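Local coordinates for adhesin (Streptococcus sanguinis SK1 = NCTC 7863, PDB 6VT2), which binds sialoglycans through two tandem SigLec-like modules and so probably attaches the bacterium to host glycoproteins, at residues P341-L344 and E348-A351; N251-L256 and T279-T284; T137-Q142 and I156-S161. One frame throughout, in Å; residues are numbered along the deposited sequence.

Contact 1: P341-L344 and E348-A351; sequences PQQL and EKTA
Leu-344 is met by two residues from the first turns of helix 346-360, Glu-348, which crosses it obliquely, and Lys-349, whose CG rests 3.9 Å from Leu-344 CB. The close side belongs to Glu-348: its OE2 comes within 3.3 Å of Leu-344 CA, and its CB backs onto the leucine branch, 4.1 Å from CD2. A water on this side donates to Glu-348 OE2 at 2.6 Å and lies within bonding distance of Gln-343 O. Leu-344 also packs on Val-338 of strand 336-338 and Val-401 of strand 401-403. The lysine side is looser and watery. With every torsion beyond CG near 180°, Lys-349 runs out extended, its CE reaching past Leu-344 O. A second water gives Leu-344 O a 3.2 Å bond and accepts only a weak one from Lys-349 NZ. Gln-343 folds back so that its NE2 donates almost straight (173°) to Leu-344 O at 3.1 Å, while Asn-374 OD1 also takes NE2 and Lys-349 NZ. Glu-348 bonds the backbone N of Ser-345, just ahead of the helix, through OE2, and that of Leu-339 through OE1. A carboxylate gripped by two backbone N-H groups is probably ionised, and it ties the incoming loop to the helix start.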
loop_
_atom_site.group_PDB
_atom_site.type_symbol
_atom_site.label_atom_id
_atom_site.label_comp_id
_atom_site.label_asym_id
_atom_site.label_seq_id
_atom_site.Cartn_x
_atom_site.Cartn_y
_atom_site.Cartn_z
ATOM N N PRO A 341 14.360 -50.715 45.262
ATOM C CA PRO A 341 14.638 -49.438 44.557
ATOM C C PRO A 341 16.032 -49.345 43.982
ATOM O O PRO A 341 16.266 -48.510 43.121
ATOM C CB PRO A 341 14.417 -48.382 45.639
ATOM C CG PRO A 341 13.484 -49.095 46.658
ATOM C CD PRO A 341 13.905 -50.522 46.657
ATOM N N GLN A 342 16.970 -50.152 44.430
ATOM C CA GLN A 342 18.315 -50.092 43.864
ATOM C C GLN A 342 18.468 -50.964 42.629
ATOM O O GLN A 342 19.460 -50.850 41.916
ATOM C CB GLN A 342 19.365 -50.503 44.907
ATOM C CG GLN A 342 19.667 -49.391 45.935
ATOM C CD GLN A 342 20.979 -49.643 46.681
ATOM O OE1 GLN A 342 21.580 -50.725 46.572
ATOM N NE2 GLN A 342 21.433 -48.646 47.436
ATOM N N GLN A 343 17.503 -51.824 42.346
ATOM C CA GLN A 343 17.598 -52.677 41.176
ATOM C C GLN A 343 16.184 -53.024 40.757
ATOM O O GLN A 343 15.559 -53.956 41.293
ATOM C CB GLN A 343 18.410 -53.933 41.444
ATOM C CG GLN A 343 18.510 -54.851 40.254
ATOM C CD GLN A 343 19.235 -54.163 39.093
ATOM O OE1 GLN A 343 20.442 -53.958 39.165
ATOM N NE2 GLN A 343 18.495 -53.788 38.049
ATOM N N LEU A 344 15.690 -52.331 39.754
ATOM C CA LEU A 344 14.367 -52.627 39.248
ATOM C C LEU A 344 14.435 -53.901 38.432
ATOM O O LEU A 344 15.404 -54.167 37.855
ATOM C CB LEU A 344 13.926 -51.488 38.339
ATOM C CG LEU A 344 13.104 -50.420 39.048
ATOM C CD1 LEU A 344 13.934 -49.743 40.106
ATOM C CD2 LEU A 344 12.570 -49.422 38.029
ATOM N N GLU A 348 9.294 -53.946 36.111
ATOM C CA GLU A 348 9.138 -52.617 36.665
ATOM C C GLU A 348 9.616 -51.556 35.688
ATOM O O GLU A 348 8.978 -50.515 35.537
ATOM C CB GLU A 348 9.877 -52.542 37.986
ATOM C CG GLU A 348 9.159 -53.301 39.151
ATOM C CD GLU A 348 10.123 -53.694 40.270
ATOM O OE1 GLU A 348 9.631 -54.216 41.315
ATOM O OE2 GLU A 348 11.346 -53.421 40.185
ATOM N N LYS A 349 10.730 -51.822 35.017
ATOM C CA LYS A 349 11.233 -50.899 34.004
ATOM C C LYS A 349 10.233 -50.745 32.881
ATOM O O LYS A 349 9.994 -49.634 32.409
ATOM C CB LYS A 349 12.559 -51.402 33.468
ATOM C CG LYS A 349 13.691 -51.296 34.405
ATOM C CD LYS A 349 15.009 -51.911 33.838
ATOM C CE LYS A 349 16.139 -51.682 34.762
ATOM N NZ LYS A 349 17.350 -52.310 34.231
ATOM N N THR A 350 9.671 -51.841 32.409
ATOM C CA THR A 350 8.660 -51.772 31.362
ATOM C C THR A 350 7.468 -50.942 31.773
ATOM O O THR A 350 6.971 -50.125 30.981
ATOM C CB THR A 350 8.233 -53.191 31.000
ATOM O OG1 THR A 350 9.407 -53.888 30.569
ATOM C CG2 THR A 350 7.263 -53.165 29.882
ATOM N N ALA A 351 6.998 -51.110 33.009
ATOM C CA ALA A 351 5.844 -50.357 33.441
ATOM C C ALA A 351 6.156 -48.875 33.499
ATOM O O ALA A 351 5.291 -48.050 33.175
ATOM C CB ALA A 351 5.397 -50.824 34.829
HETATM O O HOH W 1 12.753 -54.232 42.189
HETATM O O HOH W 2 16.496 -55.455 35.145
#

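Contact 2: N251-L256 and T279-T284; sequences NTLLGL and TTIRGT
Leu-256 and Thr-284 bring together the flat groups of this contact, which are backbone peptides, neither segment having an aromatic ring: the carbonyl of Leu-256 faces the N-H and the carbonyl of Thr-284 across two waters. One water donates to Leu-256 O at 3.2 Å and accepts from Thr-284 N at 2.9 Å; the other donates to Thr-284 O at 2.8 Å but only weakly to Leu-256 O. Leu-256 O and Thr-284 O themselves stay 4.2 Å apart, so the waters do the bridging. Rings come from the surroundings: Phe-258 touches Leu-253, and Phe-260 is shared by Leu-253 and Ile-281.

Direct side-chain contact is a single apolar touch, Leu-253 CD2 on Ile-281 CG2 at 3.8 Å, with the two side chains crossing at about a right angle. Leu-253 swings CG opposite its backbone N (chi1 -162°), which carries the branch from helix 244-255 toward Ile-281; in Ile-281 it is CG2 that takes this place, leaving CG1 beside the N. Strand 277-283 runs antiparallel between strands 222-229 and 259-261 in one sheet of the SigLec-like domain, a sandwich of the immunoglobulin type. Leu-253 reaches from the helix to both sheets, Ile-281 and Phe-260 in this one, Tyr-297 and Phe-299 of strand 296-305 in the other. Arg-282 points away from the helix and pairs with Glu-221 in a salt bridge. A neighbouring face of the helix borders the glycan site: Thr-252 touches the bound sialic acid, and Tyr-297, also of that pocket, leans on Thr-252 and Leu-256.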
loop_
_atom_site.group_PDB
_atom_site.type_symbol
_atom_site.label_atom_id
_atom_site.label_comp_id
_atom_site.label_asym_id
_atom_site.label_seq_id
_atom_site.Cartn_x
_atom_site.Cartn_y
_atom_site.Cartn_z
ATOM N N ASN A 251 27.561 -20.909 0.893
ATOM C CA ASN A 251 27.586 -22.137 0.139
ATOM C C ASN A 251 27.620 -23.334 1.063
ATOM O O ASN A 251 27.053 -24.354 0.715
ATOM C CB ASN A 251 28.760 -22.097 -0.835
ATOM C CG ASN A 251 28.455 -21.190 -2.039
ATOM O OD1 ASN A 251 27.538 -21.443 -2.795
ATOM N ND2 ASN A 251 29.225 -20.142 -2.198
ATOM N N THR A 252 28.220 -23.213 2.250
ATOM C CA THR A 252 28.141 -24.284 3.245
ATOM C C THR A 252 26.701 -24.531 3.622
ATOM O O THR A 252 26.255 -25.682 3.667
ATOM C CB THR A 252 28.957 -23.933 4.468
ATOM O OG1 THR A 252 30.346 -23.844 4.101
ATOM C CG2 THR A 252 28.818 -24.993 5.557
ATOM N N LEU A 253 25.950 -23.479 3.880
ATOM C CA LEU A 253 24.557 -23.734 4.239
ATOM C C LEU A 253 23.786 -24.322 3.079
ATOM O O LEU A 253 22.964 -25.235 3.265
ATOM C CB LEU A 253 23.878 -22.462 4.722
ATOM C CG LEU A 253 22.611 -22.673 5.514
ATOM C CD1 LEU A 253 23.011 -23.146 6.885
ATOM C CD2 LEU A 253 21.752 -21.430 5.599
ATOM N N LEU A 254 24.023 -23.835 1.858
ATOM C CA LEU A 254 23.386 -24.482 0.719
ATOM C C LEU A 254 23.712 -25.970 0.681
ATOM O O LEU A 254 22.876 -26.792 0.317
ATOM C CB LEU A 254 23.804 -23.840 -0.604
ATOM C CG LEU A 254 23.292 -22.436 -0.805
ATOM C CD1 LEU A 254 23.773 -21.932 -2.163
ATOM C CD2 LEU A 254 21.820 -22.347 -0.720
ATOM N N GLY A 255 24.926 -26.318 1.015
ATOM C CA GLY A 255 25.378 -27.692 0.967
ATOM C C GLY A 255 24.650 -28.597 1.917
ATOM O O GLY A 255 24.564 -29.805 1.696
ATOM N N LEU A 256 24.140 -28.031 2.980
ATOM C CA LEU A 256 23.334 -28.780 3.914
ATOM C C LEU A 256 21.912 -28.948 3.444
ATOM O O LEU A 256 21.134 -29.597 4.142
ATOM C CB LEU A 256 23.278 -28.063 5.260
ATOM C CG LEU A 256 24.570 -27.911 6.023
ATOM C CD1 LEU A 256 24.302 -27.171 7.361
ATOM C CD2 LEU A 256 25.162 -29.259 6.254
ATOM N N THR A 279 13.560 -12.191 3.217
ATOM C CA THR A 279 14.294 -13.354 2.726
ATOM C C THR A 279 14.025 -14.463 3.753
ATOM O O THR A 279 14.193 -14.242 4.958
ATOM C CB THR A 279 15.794 -13.118 2.622
ATOM O OG1 THR A 279 16.092 -12.058 1.673
ATOM C CG2 THR A 279 16.483 -14.394 2.184
ATOM N N THR A 280 13.560 -15.613 3.296
ATOM C CA THR A 280 13.335 -16.764 4.171
ATOM C C THR A 280 14.401 -17.791 3.889
ATOM O O THR A 280 14.666 -18.122 2.734
ATOM C CB THR A 280 11.977 -17.356 3.944
ATOM O OG1 THR A 280 10.989 -16.374 4.300
ATOM C CG2 THR A 280 11.731 -18.544 4.849
ATOM N N ILE A 281 15.069 -18.195 4.939
ATOM C CA ILE A 281 16.063 -19.242 4.929
ATOM C C ILE A 281 15.410 -20.445 5.566
ATOM O O ILE A 281 14.964 -20.362 6.701
ATOM C CB ILE A 281 17.313 -18.822 5.701
ATOM C CG1 ILE A 281 17.931 -17.528 5.135
ATOM C CG2 ILE A 281 18.308 -19.934 5.666
ATOM C CD1 ILE A 281 19.112 -17.020 5.886
ATOM N N ARG A 282 15.395 -21.559 4.863
ATOM C CA ARG A 282 14.747 -22.783 5.335
ATOM C C ARG A 282 15.720 -23.940 5.242
ATOM O O ARG A 282 16.339 -24.167 4.204
ATOM C CB ARG A 282 13.543 -23.008 4.484
ATOM C CG ARG A 282 12.800 -24.335 4.798
ATOM C CD ARG A 282 11.617 -24.530 3.879
ATOM N NE ARG A 282 11.034 -25.817 4.231
ATOM C CZ ARG A 282 9.919 -26.303 3.705
ATOM N NH1 ARG A 282 9.484 -27.501 4.139
ATOM N NH2 ARG A 282 9.254 -25.606 2.750
ATOM N N GLY A 283 15.771 -24.731 6.291
ATOM C CA GLY A 283 16.531 -25.946 6.201
ATOM C C GLY A 283 16.641 -26.632 7.538
ATOM O O GLY A 283 16.122 -26.154 8.538
ATOM N N THR A 284 17.433 -27.704 7.554
ATOM C CA THR A 284 17.674 -28.503 8.738
ATOM C C THR A 284 19.166 -28.612 8.975
ATOM O O THR A 284 19.894 -29.076 8.104
ATOM C CB THR A 284 17.072 -29.886 8.565
ATOM O OG1 THR A 284 15.664 -29.779 8.321
ATOM C CG2 THR A 284 17.236 -30.737 9.857
HETATM O O HOH W 3 18.227 -28.521 4.927
HETATM O O HOH W 4 19.689 -31.399 6.616
#

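Contact 3: T137-Q142 and I156-S161; sequences TLTYVQ and IAAVKS
Thr-137 and Ala-158 meet where the chain enters strand 139-141 and passes beside helix 149-162. From Thr-137 CB the hydroxyl branch sits between the backbone N and the carbonyl carbon (chi1 59°), which turns OG1 toward the helix, 3.9 Å from the methyl CB of Ala-158. The same alanine methyl also meets the backbone, 3.8 Å from Thr-137 O. Two residues on, at the start of strand 139-141, Thr-139 OG1 stands a loose 4.4 Å from Ala-158 CB.

Strand 139-141 pairs in parallel with strand 198-200 in the atypical Rib domain, Thr-139 bonding through its backbone to Thr-197 and Asp-199, while its side chain leans on Val-155 of the helix. Pro-136, just before Thr-137, extends the contact to Ala-158 and Val-159, and Val-159 itself faces inward onto Tyr-172, Val-180 and Ile-182. Near the surface a water closes the polar side: it accepts from Thr-137 N at 2.9 Å and donates to Ala-158 O at 2.6 Å, joining the loop backbone to a carbonyl in the last turns of the helix.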
loop_
_atom_site.group_PDB
_atom_site.type_symbol
_atom_site.label_atom_id
_atom_site.label_comp_id
_atom_site.label_asym_id
_atom_site.label_seq_id
_atom_site.Cartn_x
_atom_site.Cartn_y
_atom_site.Cartn_z
ATOM N N THR A 137 4.685 11.241 -4.012
ATOM C CA THR A 137 5.727 10.727 -3.140
ATOM C C THR A 137 7.052 11.023 -3.831
ATOM O O THR A 137 7.162 10.837 -5.046
ATOM C CB THR A 137 5.566 9.224 -2.912
ATOM O OG1 THR A 137 5.604 8.506 -4.151
ATOM C CG2 THR A 137 4.222 8.905 -2.230
ATOM N N LEU A 138 8.062 11.360 -3.043
ATOM C CA LEU A 138 9.423 11.648 -3.527
ATOM C C LEU A 138 10.009 10.404 -4.198
ATOM O O LEU A 138 9.815 9.302 -3.723
ATOM C CB LEU A 138 10.322 12.076 -2.377
ATOM C CG LEU A 138 10.303 13.567 -2.102
ATOM C CD1 LEU A 138 11.129 13.950 -0.893
ATOM C CD2 LEU A 138 10.796 14.322 -3.331
ATOM N N THR A 139 10.637 10.580 -5.330
ATOM C CA THR A 139 11.353 9.491 -5.970
ATOM C C THR A 139 12.819 9.683 -5.640
ATOM O O THR A 139 13.358 10.766 -5.853
ATOM C CB THR A 139 11.121 9.461 -7.465
ATOM O OG1 THR A 139 9.738 9.164 -7.716
ATOM C CG2 THR A 139 11.955 8.428 -8.080
ATOM N N TYR A 140 13.456 8.664 -5.061
ATOM C CA TYR A 140 14.879 8.750 -4.762
ATOM C C TYR A 140 15.680 8.215 -5.929
ATOM O O TYR A 140 15.431 7.108 -6.400
ATOM C CB TYR A 140 15.200 7.966 -3.489
ATOM C CG TYR A 140 14.765 8.684 -2.259
ATOM C CD1 TYR A 140 15.571 9.653 -1.701
ATOM C CD2 TYR A 140 13.520 8.475 -1.694
ATOM C CE1 TYR A 140 15.201 10.348 -0.594
ATOM C CE2 TYR A 140 13.137 9.179 -0.576
ATOM C CZ TYR A 140 13.993 10.113 -0.029
ATOM O OH TYR A 140 13.610 10.827 1.087
ATOM N N VAL A 141 16.634 9.017 -6.419
ATOM C CA VAL A 141 17.352 8.681 -7.628
ATOM C C VAL A 141 18.852 8.782 -7.394
ATOM O O VAL A 141 19.329 9.412 -6.445
ATOM C CB VAL A 141 16.925 9.602 -8.802
ATOM C CG1 VAL A 141 15.410 9.503 -9.016
ATOM C CG2 VAL A 141 17.302 11.018 -8.557
ATOM N N GLN A 142 19.611 8.220 -8.353
ATOM C CA GLN A 142 21.133 8.259 -8.155
ATOM C C GLN A 142 21.613 9.661 -8.445
ATOM O O GLN A 142 22.471 10.074 -7.740
ATOM C CB GLN A 142 21.633 7.245 -9.169
ATOM C CG GLN A 142 23.090 6.929 -8.978
ATOM C CD GLN A 142 23.600 6.315 -10.238
ATOM O OE1 GLN A 142 24.180 6.992 -11.069
ATOM N NE2 GLN A 142 23.356 5.034 -10.406
ATOM N N ILE A 156 6.567 10.181 -13.122
ATOM C CA ILE A 156 5.259 10.308 -13.762
ATOM C C ILE A 156 4.258 9.410 -13.071
ATOM O O ILE A 156 3.107 9.796 -12.816
ATOM C CB ILE A 156 5.342 9.989 -15.262
ATOM C CG1 ILE A 156 6.184 11.032 -15.973
ATOM C CG2 ILE A 156 3.925 9.917 -15.866
ATOM C CD1 ILE A 156 6.380 10.763 -17.427
ATOM N N ALA A 157 4.667 8.182 -12.781
ATOM C CA ALA A 157 3.754 7.257 -12.129
ATOM C C ALA A 157 3.362 7.762 -10.755
ATOM O O ALA A 157 2.209 7.611 -10.323
ATOM C CB ALA A 157 4.414 5.889 -12.029
ATOM N N ALA A 158 4.321 8.337 -10.029
ATOM C CA ALA A 158 4.016 8.838 -8.696
ATOM C C ALA A 158 3.138 10.099 -8.764
ATOM O O ALA A 158 2.313 10.347 -7.879
ATOM C CB ALA A 158 5.295 9.154 -7.939
ATOM N N VAL A 159 3.265 10.907 -9.804
ATOM C CA VAL A 159 2.412 12.112 -9.988
ATOM C C VAL A 159 1.003 11.670 -10.361
ATOM O O VAL A 159 0.120 12.121 -9.719
ATOM C CB VAL A 159 3.017 13.099 -10.993
ATOM C CG1 VAL A 159 2.050 14.226 -11.270
ATOM C CG2 VAL A 159 4.328 13.685 -10.477
ATOM N N LYS A 160 0.867 10.712 -11.256
ATOM C CA LYS A 160 -0.453 10.212 -11.698
ATOM C C LYS A 160 -1.119 9.552 -10.487
ATOM O O LYS A 160 -2.283 9.759 -10.259
ATOM C CB LYS A 160 -0.316 9.249 -12.873
ATOM C CG LYS A 160 -0.083 9.859 -14.237
ATOM C CD LYS A 160 -0.688 9.060 -15.351
ATOM C CE LYS A 160 0.308 8.451 -16.293
ATOM N NZ LYS A 160 0.052 8.835 -17.712
ATOM N N SER A 161 -0.370 8.820 -9.685
ATOM C CA SER A 161 -0.907 8.111 -8.498
ATOM C C SER A 161 -1.443 9.106 -7.473
ATOM O O SER A 161 -2.473 8.868 -6.912
ATOM C CB SER A 161 0.106 7.187 -7.883
ATOM O OG SER A 161 -0.077 7.080 -6.486
HETATM O O HOH W 5 2.783 9.557 -5.428
#

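How the contacts relate
Along the chain the order is contact 3, contact 2, contact 1, each complete before the next begins, and each in a different module: the first atypical Rib domain, the second SigLec-like domain and the second atypical Rib domain. The spacing reflects an elongated molecule. Centres of contacts 3 and 2 lie about 37 Å apart, those of 2 and 1 about 45 Å, and those of 3 and 1 about 77 Å; none touch. Contacts 3 and 1 use comparable elements, the helices 149-162 and 346-360 against their preceding strand or loop. Glycan sites lie in the two SigLec-like domains; a Rib domain follows each along the chain, consistent with a role as connector.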